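Local coordinates for protein endo-1,4-beta-xylanase (Pseudoalteromonas haloplanktis, PDB 1H12) that hydrolyses internal beta-1,4 linkages of xylan as a cold-adapted glycoside hydrolase of family 8, at residues Gly145-Ala150 with Ala207-Phe212; Asn186-Phe191 with Ser202-Ala207. All coordinates share one frame; numbering follows the deposited sequence.

Overall arrangement
Both contacts lie within the (alpha/alpha)6 barrel fold of family 8 glycoside hydrolases, their centres about 10 Å apart. Contact 1 packs helix 143-160 on helix 206-215. Contact 2 is nested inside the chain loop that contact 1 closes: it sets strand 188-189, one arm of a small hairpin, and the residues after it against the segment leading into helix 206-215. Ala207 belongs to both. Along the chain the order is 145-150, 186-191, 202-207, 207-212. The two also touch directly, Tyr148 CE2 lying 3.5 Å from Ile205 CD1, so the hairpin, the lead-in and the two helices pack as one continuous region.

Contact 1 of 2, residues Gly145-Ala150 with Ala207-Phe212; sequences GEEYFA and AFYDYF
Glu147, Tyr148 and Ala150 of helix 143-160 meet Phe208, Tyr209 and Phe212 of helix 206-215 in a buried helix-helix contact within the (alpha/alpha)6 barrel fold. The short axes cross at 45° and come no closer than 10.9 Å, a wide spacing that the aromatic rings fill. Phe208 makes the main aromatic contact: with its CG anti to the carbonyl carbon, the ring reaches across and drives its CE2-CZ edge into the face of Tyr148. This T-shaped stack has planes 85° apart and centroids 5.0 Å apart, with CE2 over the centre of the tyrosine ring. Trp82 makes another edge-to-face pair with Tyr148, and Phe151 stacks on Phe208, so the pair belongs to a larger aromatic cluster. One turn on, Phe212 brings its CZ to 4.0 Å from Ala150 CB; Glu147 O lies in the plane of the Phe212 ring, at its edge, 3.6 Å from CZ. The polar link is on another flank. Extended beyond CG, Glu147 holds its carboxylate out to the tyrosine, and Tyr209 OH donates a 2.7 Å hydrogen bond to Glu147 OE2, arriving on the syn side and 23° out of the carboxylate plane.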
# COMPACT_ATOMS: atom_id res chain seq x y z
N GLY A 145 3.70 6.43 1.80
CA GLY A 145 3.75 7.13 0.52
C GLY A 145 5.19 7.23 0.01
O GLY A 145 5.47 6.82 -1.10
N GLU A 146 6.11 7.74 0.84
CA GLU A 146 7.50 7.79 0.45
C GLU A 146 8.04 6.40 0.13
O GLU A 146 8.81 6.25 -0.83
CB GLU A 146 8.36 8.44 1.56
CG GLU A 146 8.21 9.94 1.71
CD GLU A 146 7.04 10.49 2.52
OE1 GLU A 146 6.06 9.73 2.75
OE2 GLU A 146 7.14 11.66 2.92
N GLU A 147 7.65 5.38 0.90
CA GLU A 147 8.08 4.03 0.58
C GLU A 147 7.68 3.61 -0.83
O GLU A 147 8.50 3.07 -1.59
CB GLU A 147 7.54 3.02 1.61
CG GLU A 147 8.06 3.22 3.01
CD GLU A 147 7.62 2.17 3.98
OE1 GLU A 147 6.34 1.92 3.99
OE2 GLU A 147 8.41 1.57 4.69
N TYR A 148 6.40 3.80 -1.17
CA TYR A 148 5.93 3.46 -2.50
C TYR A 148 6.55 4.36 -3.56
O TYR A 148 6.82 3.89 -4.67
CB TYR A 148 4.41 3.46 -2.59
CG TYR A 148 3.73 2.17 -2.22
CD1 TYR A 148 3.49 1.21 -3.19
CD2 TYR A 148 3.32 1.90 -0.92
CE1 TYR A 148 2.79 0.07 -2.90
CE2 TYR A 148 2.66 0.72 -0.61
CZ TYR A 148 2.39 -0.19 -1.63
OH TYR A 148 1.68 -1.35 -1.38
N PHE A 149 6.78 5.66 -3.28
CA PHE A 149 7.42 6.49 -4.26
C PHE A 149 8.80 5.93 -4.60
O PHE A 149 9.19 5.85 -5.78
CB PHE A 149 7.62 7.95 -3.80
CG PHE A 149 6.38 8.83 -3.75
CD1 PHE A 149 5.48 8.90 -4.80
CD2 PHE A 149 6.19 9.70 -2.69
CE1 PHE A 149 4.43 9.77 -4.78
CE2 PHE A 149 5.13 10.59 -2.68
CZ PHE A 149 4.24 10.61 -3.73
N ALA A 150 9.59 5.59 -3.56
CA ALA A 150 10.93 5.05 -3.81
C ALA A 150 10.87 3.78 -4.63
O ALA A 150 11.63 3.58 -5.58
CB ALA A 150 11.63 4.80 -2.50
N ALA A 207 9.51 -7.02 1.57
CA ALA A 207 10.12 -7.26 0.28
C ALA A 207 10.57 -5.98 -0.37
O ALA A 207 11.55 -6.00 -1.14
CB ALA A 207 9.17 -8.02 -0.62
N PHE A 208 9.87 -4.87 -0.16
CA PHE A 208 10.35 -3.60 -0.72
C PHE A 208 11.76 -3.29 -0.21
O PHE A 208 12.58 -2.79 -0.95
CB PHE A 208 9.42 -2.42 -0.38
CG PHE A 208 8.15 -2.32 -1.18
CD1 PHE A 208 7.74 -3.29 -2.06
CD2 PHE A 208 7.37 -1.17 -1.04
CE1 PHE A 208 6.55 -3.14 -2.77
CE2 PHE A 208 6.19 -1.04 -1.71
CZ PHE A 208 5.76 -2.02 -2.58
N TYR A 209 12.00 -3.54 1.07
CA TYR A 209 13.30 -3.20 1.65
C TYR A 209 14.40 -4.08 1.04
O TYR A 209 15.52 -3.61 0.81
CB TYR A 209 13.27 -3.31 3.16
CG TYR A 209 12.09 -2.61 3.80
CD1 TYR A 209 11.74 -1.31 3.53
CD2 TYR A 209 11.32 -3.31 4.71
CE1 TYR A 209 10.66 -0.72 4.14
CE2 TYR A 209 10.21 -2.71 5.32
CZ TYR A 209 9.88 -1.44 5.04
OH TYR A 209 8.75 -0.94 5.66
N ASP A 210 14.10 -5.37 0.78
CA ASP A 210 15.06 -6.21 0.10
C ASP A 210 15.34 -5.72 -1.30
O ASP A 210 16.49 -5.76 -1.76
CB ASP A 210 14.51 -7.64 0.04
CG ASP A 210 14.59 -8.37 1.36
OD1 ASP A 210 15.73 -8.42 1.89
OD2 ASP A 210 13.60 -8.89 1.86
N TYR A 211 14.30 -5.25 -2.01
CA TYR A 211 14.49 -4.66 -3.34
C TYR A 211 15.35 -3.37 -3.22
O TYR A 211 16.27 -3.17 -4.02
CB TYR A 211 13.09 -4.36 -3.91
CG TYR A 211 13.09 -3.67 -5.24
CD1 TYR A 211 13.42 -4.31 -6.41
CD2 TYR A 211 12.72 -2.33 -5.34
CE1 TYR A 211 13.42 -3.64 -7.63
CE2 TYR A 211 12.65 -1.69 -6.55
CZ TYR A 211 13.06 -2.32 -7.70
OH TYR A 211 13.07 -1.59 -8.87
N PHE A 212 15.08 -2.53 -2.24
CA PHE A 212 15.89 -1.34 -2.07
C PHE A 212 17.37 -1.73 -1.88
O PHE A 212 18.26 -1.15 -2.49
CB PHE A 212 15.45 -0.54 -0.87
CG PHE A 212 14.03 0.02 -0.90
CD1 PHE A 212 13.33 0.16 -2.05
CD2 PHE A 212 13.45 0.48 0.26
CE1 PHE A 212 12.06 0.71 -2.06
CE2 PHE A 212 12.18 1.01 0.28
CZ PHE A 212 11.47 1.13 -0.89

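Contact 2 of 2, residues Asn186-Phe191 with Ser202-Ala207; sequences NQIIRF and SYHIPA
Tyr203 and His204 pack against Ile188, Ile189 and Phe191, at the second arm of a tight beta hairpin (strands 184-185 and 188-189) whose turn residues, Asn186 and Gln187, have the left-handed backbone angles of a type I' turn. The other segment runs from a 3-10 turn through the N-cap Ile205 into the first residues of helix 206-215. Tyr203 spans much of the contact. Its CB starts 3.7 Å from Ile189 CG2, the two side chains crossing at about a right angle. Further out, the CD2-CE2 edge turns to the backbone: CD2 lies 3.7 Å from Arg190 O, a buried carbonyl with no hydrogen-bonding partner in the model, which meets the ring in its plane. CE2 then passes Phe191 CA, and CZ approaches Phe191 CD1. At the tip, OH sits 3.8 Å from that same CD1.

His204 turns its ring to the two isoleucines. Ile189 CG2, in the crowded position between its backbone N and carbonyl carbon, lies over one face in a CH-pi contact, 4.0 Å from the centroid and 27° off the normal. Ile188 CG2 comes instead at the edge, 3.7 Å from His204 CE1. Both ring nitrogens are hydrogen-bonded elsewhere, ND1 to Ser232 and NE2 to Thr199, which also bonds Ile189 O; these bonds fix the ring's rotation.

The far end is joined by water, one molecule lying over the rim of the Phe191 ring and donating to two oxygens: Phe191 O at 2.9 Å and Tyr203 OH at 2.7 Å.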
# COMPACT_ATOMS: atom_id res chain seq x y z
N ASN A 186 15.28 3.46 14.61
CA ASN A 186 15.87 2.13 14.85
C ASN A 186 15.54 1.17 13.71
O ASN A 186 15.21 0.01 13.96
CB ASN A 186 15.39 1.53 16.23
CG ASN A 186 15.65 2.44 17.48
OD1 ASN A 186 16.61 3.26 17.47
ND2 ASN A 186 14.72 2.36 18.53
N GLN A 187 15.56 1.64 12.44
CA GLN A 187 15.35 0.80 11.28
C GLN A 187 13.91 0.27 11.17
O GLN A 187 13.71 -0.66 10.44
CB GLN A 187 16.39 -0.30 11.20
CG GLN A 187 17.80 0.24 10.94
CD GLN A 187 18.86 -0.80 10.92
OE1 GLN A 187 18.86 -1.65 11.81
NE2 GLN A 187 19.62 -0.91 9.86
N ILE A 188 12.98 0.92 11.83
CA ILE A 188 11.56 0.64 11.70
C ILE A 188 10.86 1.91 11.21
O ILE A 188 11.02 3.01 11.77
CB ILE A 188 10.94 0.19 13.03
CG1 ILE A 188 11.54 -1.21 13.40
CG2 ILE A 188 9.45 0.06 12.90
CD1 ILE A 188 11.18 -1.69 14.69
N ILE A 189 10.04 1.75 10.17
CA ILE A 189 9.32 2.90 9.61
C ILE A 189 8.48 3.58 10.66
O ILE A 189 7.74 2.96 11.42
CB ILE A 189 8.52 2.44 8.37
CG1 ILE A 189 8.03 3.62 7.55
CG2 ILE A 189 7.41 1.49 8.73
CD1 ILE A 189 9.07 4.35 6.76
N ARG A 190 8.56 4.91 10.69
CA ARG A 190 7.79 5.71 11.60
C ARG A 190 6.35 5.90 11.09
O ARG A 190 6.09 6.02 9.92
CB ARG A 190 8.43 7.09 11.73
CG ARG A 190 9.69 7.11 12.56
CD ARG A 190 10.31 8.50 12.57
NE ARG A 190 11.39 8.66 13.53
CZ ARG A 190 11.24 8.87 14.82
NH1 ARG A 190 10.05 9.03 15.35
NH2 ARG A 190 12.29 8.91 15.62
N PHE A 191 5.44 6.02 12.08
CA PHE A 191 4.18 6.68 11.82
C PHE A 191 4.34 8.18 11.70
O PHE A 191 3.70 8.81 10.86
CB PHE A 191 3.16 6.32 12.91
CG PHE A 191 1.82 6.96 12.65
CD1 PHE A 191 0.99 6.50 11.67
CD2 PHE A 191 1.41 8.04 13.43
CE1 PHE A 191 -0.23 7.08 11.47
CE2 PHE A 191 0.20 8.64 13.19
CZ PHE A 191 -0.62 8.14 12.24
N SER A 202 0.62 -1.41 8.66
CA SER A 202 0.36 -1.35 7.21
C SER A 202 1.50 -0.73 6.40
O SER A 202 1.53 -0.89 5.19
CB SER A 202 -0.92 -0.55 6.92
OG SER A 202 -0.72 0.84 7.00
N TYR A 203 2.42 -0.04 7.06
CA TYR A 203 3.55 0.55 6.38
C TYR A 203 4.68 -0.44 6.13
O TYR A 203 5.65 -0.14 5.44
CB TYR A 203 4.11 1.72 7.16
CG TYR A 203 3.20 2.92 7.36
CD1 TYR A 203 1.88 2.97 6.88
CD2 TYR A 203 3.67 4.04 8.03
CE1 TYR A 203 1.11 4.09 7.07
CE2 TYR A 203 2.89 5.15 8.23
CZ TYR A 203 1.60 5.19 7.74
OH TYR A 203 0.84 6.34 7.90
N HIS A 204 4.60 -1.63 6.74
CA HIS A 204 5.66 -2.66 6.66
C HIS A 204 5.48 -3.52 5.42
O HIS A 204 4.57 -4.35 5.36
CB HIS A 204 5.62 -3.49 7.91
CG HIS A 204 6.18 -2.77 9.09
ND1 HIS A 204 7.46 -3.01 9.50
CD2 HIS A 204 5.68 -1.77 9.85
CE1 HIS A 204 7.71 -2.19 10.50
NE2 HIS A 204 6.65 -1.41 10.74
N ILE A 205 6.41 -3.35 4.46
CA ILE A 205 6.40 -4.14 3.23
C ILE A 205 7.78 -4.72 3.11
O ILE A 205 8.66 -4.15 2.43
CB ILE A 205 5.96 -3.34 2.03
CG1 ILE A 205 4.69 -2.54 2.36
CG2 ILE A 205 5.76 -4.27 0.85
CD1 ILE A 205 4.31 -1.57 1.38
N PRO A 206 8.07 -5.85 3.75
CA PRO A 206 9.47 -6.26 3.90
C PRO A 206 10.20 -6.46 2.56
O PRO A 206 11.34 -6.05 2.42
CB PRO A 206 9.39 -7.53 4.74
CG PRO A 206 8.16 -7.32 5.58
CD PRO A 206 7.17 -6.63 4.64
N ALA A 207 9.51 -7.02 1.57
CA ALA A 207 10.12 -7.26 0.28
C ALA A 207 10.57 -5.98 -0.37
O ALA A 207 11.55 -6.00 -1.14
CB ALA A 207 9.17 -8.02 -0.62
O HOH W 1 1.46 8.70 9.07